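TlmII (PDB 4HVM) probably acts in tallysomycin biosynthesis as a condensation-domain protein of the nonribosomal peptide synthetase type, and may bind phosphopantetheine. Local coordinates at residues 307-312 with 318-323; 225-230 with 243-248; 50-55 with 124-129. All coordinates share one frame; numbering follows the deposited sequence.

Contact 1: residues 307-312 with 318-323; sequences TGLREP and MSRTQA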
loop_
_atom_site.group_PDB
_atom_site.type_symbol
_atom_site.label_atom_id
_atom_site.label_comp_id
_atom_site.label_asym_id
_atom_site.label_seq_id
_atom_site.Cartn_x
_atom_site.Cartn_y
_atom_site.Cartn_z
ATOM N N THR A 307 26.906 -10.348 -2.861
ATOM C CA THR A 307 28.051 -11.255 -2.742
ATOM C C THR A 307 29.441 -10.610 -2.673
ATOM O O THR A 307 30.159 -10.785 -1.689
ATOM C CB THR A 307 28.048 -12.319 -3.853
ATOM O OG1 THR A 307 26.866 -13.123 -3.739
ATOM C CG2 THR A 307 29.269 -13.214 -3.728
ATOM N N GLY A 308 29.826 -9.875 -3.709
ATOM C CA GLY A 308 31.193 -9.390 -3.792
ATOM C C GLY A 308 31.431 -7.966 -3.325
ATOM O O GLY A 308 32.464 -7.372 -3.636
ATOM N N LEU A 309 30.487 -7.419 -2.569
ATOM C CA LEU A 309 30.543 -6.017 -2.167
ATOM C C LEU A 309 31.713 -5.668 -1.242
ATOM O O LEU A 309 31.901 -6.286 -0.194
ATOM C CB LEU A 309 29.219 -5.601 -1.524
ATOM C CG LEU A 309 28.001 -5.590 -2.447
ATOM C CD1 LEU A 309 26.746 -5.178 -1.688
ATOM C CD2 LEU A 309 28.234 -4.673 -3.641
ATOM N N ARG A 310 32.492 -4.671 -1.647
ATOM C CA ARG A 310 33.554 -4.112 -0.815
ATOM C C ARG A 310 33.612 -2.609 -1.047
ATOM O O ARG A 310 33.938 -2.163 -2.147
ATOM C CB ARG A 310 34.902 -4.743 -1.155
ATOM C CG ARG A 310 35.128 -6.113 -0.544
ATOM C CD ARG A 310 36.195 -6.863 -1.315
ATOM N NE ARG A 310 35.770 -7.102 -2.691
ATOM C CZ ARG A 310 36.582 -7.453 -3.683
ATOM N NH1 ARG A 310 37.880 -7.604 -3.462
ATOM N NH2 ARG A 310 36.093 -7.648 -4.900
ATOM N N GLU A 311 33.303 -1.842 -0.004
ATOM C CA GLU A 311 33.144 -0.392 -0.111
ATOM C C GLU A 311 32.202 -0.025 -1.254
ATOM O O GLU A 311 32.589 0.707 -2.167
ATOM C CB GLU A 311 34.496 0.295 -0.322
ATOM C CG GLU A 311 35.579 -0.126 0.652
ATOM C CD GLU A 311 36.880 0.629 0.433
ATOM O OE1 GLU A 311 37.868 0.327 1.134
ATOM O OE2 GLU A 311 36.911 1.525 -0.439
ATOM N N PRO A 312 30.962 -0.532 -1.211
ATOM C CA PRO A 312 30.075 -0.304 -2.353
ATOM C C PRO A 312 29.573 1.133 -2.414
ATOM O O PRO A 312 29.525 1.825 -1.396
ATOM C CB PRO A 312 28.912 -1.255 -2.077
ATOM C CG PRO A 312 28.861 -1.346 -0.591
ATOM C CD PRO A 312 30.281 -1.239 -0.110
HETATM N N MSE A 318 22.393 -0.050 -6.325
HETATM C CA MSE A 318 21.267 0.257 -7.199
HETATM C C MSE A 318 21.245 -0.728 -8.355
HETATM O O MSE A 318 20.191 -1.206 -8.764
HETATM C CB MSE A 318 21.379 1.688 -7.731
HETATM C CG MSE A 318 20.072 2.295 -8.201
HETATM SE SE MSE A 318 18.738 2.370 -6.791
HETATM C CE MSE A 318 17.515 1.033 -7.505
ATOM N N SER A 319 22.427 -1.032 -8.872
ATOM C CA SER A 319 22.573 -1.966 -9.978
ATOM C C SER A 319 22.077 -3.365 -9.611
ATOM O O SER A 319 21.377 -4.019 -10.387
ATOM C CB SER A 319 24.037 -2.031 -10.400
ATOM O OG SER A 319 24.265 -3.122 -11.261
ATOM N N ARG A 320 22.443 -3.813 -8.416
ATOM C CA ARG A 320 22.106 -5.154 -7.965
ATOM C C ARG A 320 20.649 -5.257 -7.511
ATOM O O ARG A 320 20.026 -6.311 -7.637
ATOM C CB ARG A 320 23.070 -5.586 -6.858
ATOM C CG ARG A 320 24.529 -5.395 -7.248
ATOM C CD ARG A 320 25.483 -6.047 -6.275
ATOM N NE ARG A 320 26.860 -6.010 -6.757
ATOM C CZ ARG A 320 27.814 -6.851 -6.372
ATOM N NH1 ARG A 320 29.037 -6.733 -6.869
ATOM N NH2 ARG A 320 27.550 -7.812 -5.498
ATOM N N THR A 321 20.108 -4.158 -6.993
ATOM C CA THR A 321 18.708 -4.109 -6.586
ATOM C C THR A 321 17.797 -4.139 -7.805
ATOM O O THR A 321 16.791 -4.850 -7.833
ATOM C CB THR A 321 18.409 -2.828 -5.794
ATOM O OG1 THR A 321 19.251 -2.775 -4.636
ATOM C CG2 THR A 321 16.951 -2.786 -5.364
ATOM N N GLN A 322 18.161 -3.357 -8.816
ATOM C CA GLN A 322 17.375 -3.260 -10.041
ATOM C C GLN A 322 17.397 -4.569 -10.825
ATOM O O GLN A 322 16.414 -4.933 -11.470
ATOM C CB GLN A 322 17.894 -2.112 -10.911
ATOM C CG GLN A 322 17.111 -1.876 -12.196
ATOM C CD GLN A 322 17.610 -0.659 -12.949
ATOM O OE1 GLN A 322 18.094 0.296 -12.343
ATOM N NE2 GLN A 322 17.512 -0.692 -14.273
ATOM N N ALA A 323 18.522 -5.274 -10.764
ATOM C CA ALA A 323 18.669 -6.545 -11.467
ATOM C C ALA A 323 17.781 -7.621 -10.853
ATOM O O ALA A 323 17.233 -8.466 -11.560
ATOM C CB ALA A 323 20.119 -6.990 -11.464
#
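R320 reaches from its helix to the loop 307-312 and lays its guanidinium against L309. R320 and L309 bury the largest areas here, and G308 comes next. The R320 chain is extended from CG to NE (chi2 -169°, chi3 172°), which carries the flat group well away from the helix. L309 CD2 sits over the centre of one guanidinium face, 3.5 Å from R320 CZ. L309 CG lies farther along, 3.8 Å from R320 NH2. The two side chains run past each other in opposite directions, and a methyl group covers one face of a charged plane. At the edge, near that plane, R320 NH2 comes to 3.6 Å from G308 N, which is proximity and not a hydrogen bond. NH2 instead donates to the carbonyl O of D305, at the end of strand 297-305. That bond lies just before the loop and helps fix the rotation of the guanidinium. L309 also packs on W254 of helix 241-255 and on L317, one helical turn before R320. The arrangement is a strand-loop-helix connection: the edge strand 297-305 of the six-stranded sheet leads through the loop 307-312 into helix 314-330, and an arginine of that helix reaches back to that loop.

Contact 2: residues 225-230 with 243-248; sequences SRWQAL and LAMAAL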
loop_
_atom_site.group_PDB
_atom_site.type_symbol
_atom_site.label_atom_id
_atom_site.label_comp_id
_atom_site.label_asym_id
_atom_site.label_seq_id
_atom_site.Cartn_x
_atom_site.Cartn_y
_atom_site.Cartn_z
ATOM N N SER A 225 13.251 18.040 -0.930
ATOM C CA SER A 225 14.281 18.206 -1.944
ATOM C C SER A 225 15.230 17.009 -1.972
ATOM O O SER A 225 15.651 16.563 -3.041
ATOM C CB SER A 225 15.059 19.494 -1.683
ATOM O OG SER A 225 16.030 19.717 -2.685
ATOM N N ARG A 226 15.557 16.493 -0.791
ATOM C CA ARG A 226 16.434 15.334 -0.665
ATOM C C ARG A 226 15.785 14.103 -1.284
ATOM O O ARG A 226 16.435 13.320 -1.977
ATOM C CB ARG A 226 16.751 15.066 0.807
ATOM C CG ARG A 226 17.568 13.810 1.045
ATOM C CD ARG A 226 18.993 13.978 0.549
ATOM N NE ARG A 226 19.597 15.209 1.049
ATOM C CZ ARG A 226 20.092 15.357 2.275
ATOM N NH1 ARG A 226 20.056 14.348 3.141
ATOM N NH2 ARG A 226 20.622 16.518 2.641
ATOM N N TRP A 227 14.491 13.941 -1.034
ATOM C CA TRP A 227 13.758 12.797 -1.558
ATOM C C TRP A 227 13.646 12.828 -3.082
ATOM O O TRP A 227 13.739 11.790 -3.736
ATOM C CB TRP A 227 12.367 12.718 -0.929
ATOM C CG TRP A 227 11.584 11.501 -1.342
ATOM C CD1 TRP A 227 10.560 11.448 -2.243
ATOM C CD2 TRP A 227 11.772 10.161 -0.870
ATOM N NE1 TRP A 227 10.095 10.159 -2.356
ATOM C CE2 TRP A 227 10.824 9.350 -1.524
ATOM C CE3 TRP A 227 12.648 9.571 0.046
ATOM C CZ2 TRP A 227 10.727 7.980 -1.292
ATOM C CZ3 TRP A 227 12.552 8.211 0.274
ATOM C CH2 TRP A 227 11.598 7.431 -0.392
ATOM N N GLN A 228 13.447 14.016 -3.642
ATOM C CA GLN A 228 13.300 14.158 -5.087
ATOM C C GLN A 228 14.593 13.830 -5.827
ATOM O O GLN A 228 14.579 13.103 -6.820
ATOM C CB GLN A 228 12.810 15.562 -5.445
ATOM C CG GLN A 228 11.382 15.826 -5.023
ATOM C CD GLN A 228 10.416 14.837 -5.639
ATOM O OE1 GLN A 228 10.562 14.448 -6.799
ATOM N NE2 GLN A 228 9.425 14.415 -4.861
ATOM N N ALA A 229 15.709 14.357 -5.333
ATOM C CA ALA A 229 17.003 14.134 -5.968
ATOM C C ALA A 229 17.384 12.660 -5.920
ATOM O O ALA A 229 18.121 12.168 -6.774
ATOM C CB ALA A 229 18.070 14.976 -5.303
ATOM N N LEU A 230 16.874 11.962 -4.912
ATOM C CA LEU A 230 17.124 10.537 -4.751
ATOM C C LEU A 230 16.167 9.726 -5.618
ATOM O O LEU A 230 16.578 8.800 -6.320
ATOM C CB LEU A 230 16.959 10.135 -3.284
ATOM C CG LEU A 230 17.301 8.692 -2.925
ATOM C CD1 LEU A 230 18.803 8.494 -2.941
ATOM C CD2 LEU A 230 16.723 8.333 -1.569
ATOM N N LEU A 243 12.673 1.981 -4.858
ATOM C CA LEU A 243 13.836 1.184 -5.239
ATOM C C LEU A 243 15.126 1.735 -4.642
ATOM O O LEU A 243 16.060 0.985 -4.370
ATOM C CB LEU A 243 13.951 1.067 -6.762
ATOM C CG LEU A 243 14.104 -0.379 -7.240
ATOM C CD1 LEU A 243 13.001 -1.250 -6.658
ATOM C CD2 LEU A 243 14.112 -0.457 -8.759
ATOM N N ALA A 244 15.172 3.046 -4.439
ATOM C CA ALA A 244 16.286 3.656 -3.730
ATOM C C ALA A 244 16.233 3.224 -2.271
ATOM O O ALA A 244 17.265 2.986 -1.648
ATOM C CB ALA A 244 16.230 5.162 -3.842
HETATM N N MSE A 245 15.019 3.127 -1.736
HETATM C CA MSE A 245 14.807 2.618 -0.385
HETATM C C MSE A 245 15.247 1.169 -0.253
HETATM O O MSE A 245 15.974 0.816 0.673
HETATM C CB MSE A 245 13.336 2.735 0.007
HETATM C CG MSE A 245 12.907 4.130 0.396
HETATM SE SE MSE A 245 13.806 4.726 2.015
HETATM C CE MSE A 245 15.240 5.788 1.221
ATOM N N ALA A 246 14.792 0.332 -1.179
ATOM C CA ALA A 246 15.120 -1.087 -1.160
ATOM C C ALA A 246 16.624 -1.326 -1.254
ATOM O O ALA A 246 17.153 -2.240 -0.620
ATOM C CB ALA A 246 14.397 -1.808 -2.285
ATOM N N ALA A 247 17.308 -0.498 -2.038
ATOM C CA ALA A 247 18.749 -0.621 -2.204
ATOM C C ALA A 247 19.480 -0.246 -0.924
ATOM O O ALA A 247 20.404 -0.939 -0.499
ATOM C CB ALA A 247 19.225 0.248 -3.358
ATOM N N LEU A 248 19.056 0.856 -0.312
ATOM C CA LEU A 248 19.715 1.368 0.885
ATOM C C LEU A 248 19.377 0.553 2.130
ATOM O O LEU A 248 20.217 0.394 3.014
ATOM C CB LEU A 248 19.382 2.847 1.099
ATOM C CG LEU A 248 20.042 3.822 0.121
ATOM C CD1 LEU A 248 19.602 5.247 0.400
ATOM C CD2 LEU A 248 21.559 3.703 0.177
#
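W227 meets M245 edge-on in a Met-aromatic contact between two helices that cross almost at right angles. The axes of segments 225-230 and 243-248 make an angle of 89° and approach to 11.4 Å. Side chains fill the gap between them, and no hydrogen bond joins the two segments. W227 has CG anti to its own backbone N (chi1 -176°), and the indole projects from helix 224-231 with its six-membered ring leading. The ring offers its edge, not a face. M245 CG lies near the ring plane, 3.6 Å from W227 CH2. The selenium of this selenomethionine is also at the edge, 5.3 Å from the centroid of the six-membered ring and 89° off the ring normal. The M245 chain bends at chi2 and chi3. The bends bring CE beside the same ring, somewhat out of its plane, 3.7 Å from W227 CZ3.

L230, one turn after W227, points toward the other helix. Its side chain crosses that of M245 at about a right angle. L230 meets the helix at A244, whose side chain is a single methyl. All four residues are buried. M428 and V421 of the sheet also touch W227, while I430 and L419 touch M245. M454 of helix 445-459 also packs on M245. Both helices therefore meet the same two strands of the six-stranded sheet, 417-424 and 427-434. A244 CB rests against the branch of L230, 3.8 Å from L230 CG and 3.9 Å from L230 CD2.

Contact 3: residues 50-55 with 124-129; sequences DRLAAA and LHLVRL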
loop_
_atom_site.group_PDB
_atom_site.type_symbol
_atom_site.label_atom_id
_atom_site.label_comp_id
_atom_site.label_asym_id
_atom_site.label_seq_id
_atom_site.Cartn_x
_atom_site.Cartn_y
_atom_site.Cartn_z
ATOM N N ASP A 50 -22.395 21.202 2.745
ATOM C CA ASP A 50 -23.509 20.513 2.108
ATOM C C ASP A 50 -23.206 20.218 0.646
ATOM O O ASP A 50 -23.593 19.174 0.121
ATOM C CB ASP A 50 -24.787 21.344 2.231
ATOM C CG ASP A 50 -25.235 21.514 3.673
ATOM O OD1 ASP A 50 -25.238 20.506 4.415
ATOM O OD2 ASP A 50 -25.573 22.652 4.064
ATOM N N ARG A 51 -22.508 21.144 -0.004
ATOM C CA ARG A 51 -22.121 20.968 -1.396
ATOM C C ARG A 51 -21.082 19.861 -1.510
ATOM O O ARG A 51 -21.116 19.057 -2.440
ATOM C CB ARG A 51 -21.565 22.271 -1.973
ATOM C CG ARG A 51 -21.167 22.178 -3.436
ATOM C CD ARG A 51 -22.374 21.890 -4.315
ATOM N NE ARG A 51 -21.993 21.436 -5.651
ATOM C CZ ARG A 51 -21.892 20.158 -6.007
ATOM N NH1 ARG A 51 -22.145 19.197 -5.126
ATOM N NH2 ARG A 51 -21.541 19.838 -7.245
ATOM N N LEU A 52 -20.160 19.825 -0.554
ATOM C CA LEU A 52 -19.128 18.800 -0.527
ATOM C C LEU A 52 -19.722 17.439 -0.184
ATOM O O LEU A 52 -19.312 16.417 -0.737
ATOM C CB LEU A 52 -18.036 19.169 0.477
ATOM C CG LEU A 52 -16.843 18.214 0.586
ATOM C CD1 LEU A 52 -16.134 18.054 -0.754
ATOM C CD2 LEU A 52 -15.880 18.703 1.652
ATOM N N ALA A 53 -20.691 17.436 0.729
ATOM C CA ALA A 53 -21.382 16.213 1.117
ATOM C C ALA A 53 -22.162 15.638 -0.058
ATOM O O ALA A 53 -22.204 14.424 -0.250
ATOM C CB ALA A 53 -22.317 16.482 2.287
ATOM N N ALA A 54 -22.772 16.520 -0.845
ATOM C CA ALA A 54 -23.506 16.103 -2.029
ATOM C C ALA A 54 -22.551 15.538 -3.072
ATOM O O ALA A 54 -22.890 14.604 -3.800
ATOM C CB ALA A 54 -24.281 17.273 -2.604
ATOM N N ALA A 55 -21.352 16.108 -3.134
ATOM C CA ALA A 55 -20.343 15.658 -4.081
ATOM C C ALA A 55 -19.887 14.244 -3.746
ATOM O O ALA A 55 -19.644 13.431 -4.638
ATOM C CB ALA A 55 -19.159 16.611 -4.091
ATOM N N LEU A 124 -16.555 7.492 3.460
ATOM C CA LEU A 124 -16.029 8.828 3.222
ATOM C C LEU A 124 -16.307 9.695 4.440
ATOM O O LEU A 124 -17.446 9.786 4.892
ATOM C CB LEU A 124 -16.645 9.450 1.967
ATOM C CG LEU A 124 -16.330 8.757 0.648
ATOM C CD1 LEU A 124 -16.908 9.529 -0.526
ATOM C CD2 LEU A 124 -14.827 8.579 0.491
ATOM N N HIS A 125 -15.261 10.315 4.978
ATOM C CA HIS A 125 -15.408 11.198 6.130
ATOM C C HIS A 125 -15.293 12.666 5.723
ATOM O O HIS A 125 -14.358 13.052 5.023
ATOM C CB HIS A 125 -14.372 10.860 7.206
ATOM C CG HIS A 125 -14.587 9.529 7.861
ATOM N ND1 HIS A 125 -15.191 9.395 9.093
ATOM C CD2 HIS A 125 -14.280 8.273 7.456
ATOM C CE1 HIS A 125 -15.248 8.114 9.417
ATOM N NE2 HIS A 125 -14.701 7.414 8.441
ATOM N N LEU A 126 -16.256 13.475 6.154
ATOM C CA LEU A 126 -16.210 14.917 5.944
ATOM C C LEU A 126 -16.004 15.582 7.303
ATOM O O LEU A 126 -16.959 15.811 8.044
ATOM C CB LEU A 126 -17.504 15.405 5.283
ATOM C CG LEU A 126 -17.496 16.759 4.569
ATOM C CD1 LEU A 126 -18.597 16.798 3.526
ATOM C CD2 LEU A 126 -17.658 17.913 5.548
ATOM N N VAL A 127 -14.751 15.878 7.631
ATOM C CA VAL A 127 -14.412 16.389 8.954
ATOM C C VAL A 127 -14.021 17.860 8.887
ATOM O O VAL A 127 -13.046 18.217 8.226
ATOM C CB VAL A 127 -13.247 15.596 9.576
ATOM C CG1 VAL A 127 -13.119 15.913 11.053
ATOM C CG2 VAL A 127 -13.440 14.100 9.371
ATOM N N ARG A 128 -14.784 18.711 9.568
ATOM C CA ARG A 128 -14.465 20.134 9.622
ATOM C C ARG A 128 -13.611 20.446 10.849
ATOM O O ARG A 128 -13.987 20.119 11.975
ATOM C CB ARG A 128 -15.736 20.989 9.621
ATOM C CG ARG A 128 -15.465 22.477 9.796
ATOM C CD ARG A 128 -16.672 23.331 9.445
ATOM N NE ARG A 128 -16.913 23.389 8.005
ATOM C CZ ARG A 128 -16.339 24.264 7.185
ATOM N NH1 ARG A 128 -15.478 25.157 7.655
ATOM N NH2 ARG A 128 -16.623 24.243 5.888
ATOM N N LEU A 129 -12.466 21.081 10.619
ATOM C CA LEU A 129 -11.513 21.372 11.686
ATOM C C LEU A 129 -11.636 22.804 12.203
ATOM O O LEU A 129 -11.397 23.070 13.381
ATOM C CB LEU A 129 -10.085 21.128 11.196
ATOM C CG LEU A 129 -9.817 19.791 10.505
ATOM C CD1 LEU A 129 -8.342 19.654 10.166
ATOM C CD2 LEU A 129 -10.280 18.632 11.370
#
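L52 and L126 each have CG anti to the backbone N (chi1 -178° and -160°), and these torsions extend the two leucines across the gap between helix 49-62 and strand 122-128. Both residues point toward the opposite segment from their own backbones. Their side chains meet at a slant, with branches touching rather than chains lying alongside. The L126 methyl CD1 does most of the work. It lies 3.7 Å from L52 CG and 3.8 Å from L52 CD2, so it rests against the branch point of the other leucine. L126 CG is in turn 3.9 Å from L52 CD2.

The same methyl also reaches the helix backbone, at 3.6 Å from A53 N. A53 CB flanks it at 3.9 Å from L126 CD1. A53 and L126 are also the residues whose CA atoms come nearest, at 7.2 Å. The side-chain contacts are apolar, and no hydrogen bond joins the segments. All three residues are buried.

V157 and Y161 of helix 147-161 also touch L52. A53 also touches L87 and R89 of the neighbouring strand 87-91. Near the end of the strand, R128 makes a salt bridge through NE to D49, just before the segment 50-55, which adds a polar link between the same two elements. A helix packed on a mixed sheet in this way is typical of the alpha/beta sandwich of the chloramphenicol-acetyltransferase-like fold, to which condensation domains belong.

Contacts 1 and 2 are neighbours, with centres about 16 Å apart. They meet where helix 314-330 packs on helix 241-255: T321 OG1 lies 3.3 Å from A247 CB, and M318 CE lies 3.5 Å from L243 O. Helix 241-255 therefore carries one side of contact 2 and also packs on the helix of contact 1. Contact 3 stands apart. Its centre is about 49 Å from that of contact 1, on the opposite side of the chain's centre, and about 36 Å from that of contact 2. Contact 3 belongs to the five-stranded sheet, while contacts 1 and 2 lie by the six-stranded one. Along the chain they follow in the order 3, 2, 1, without interleaving.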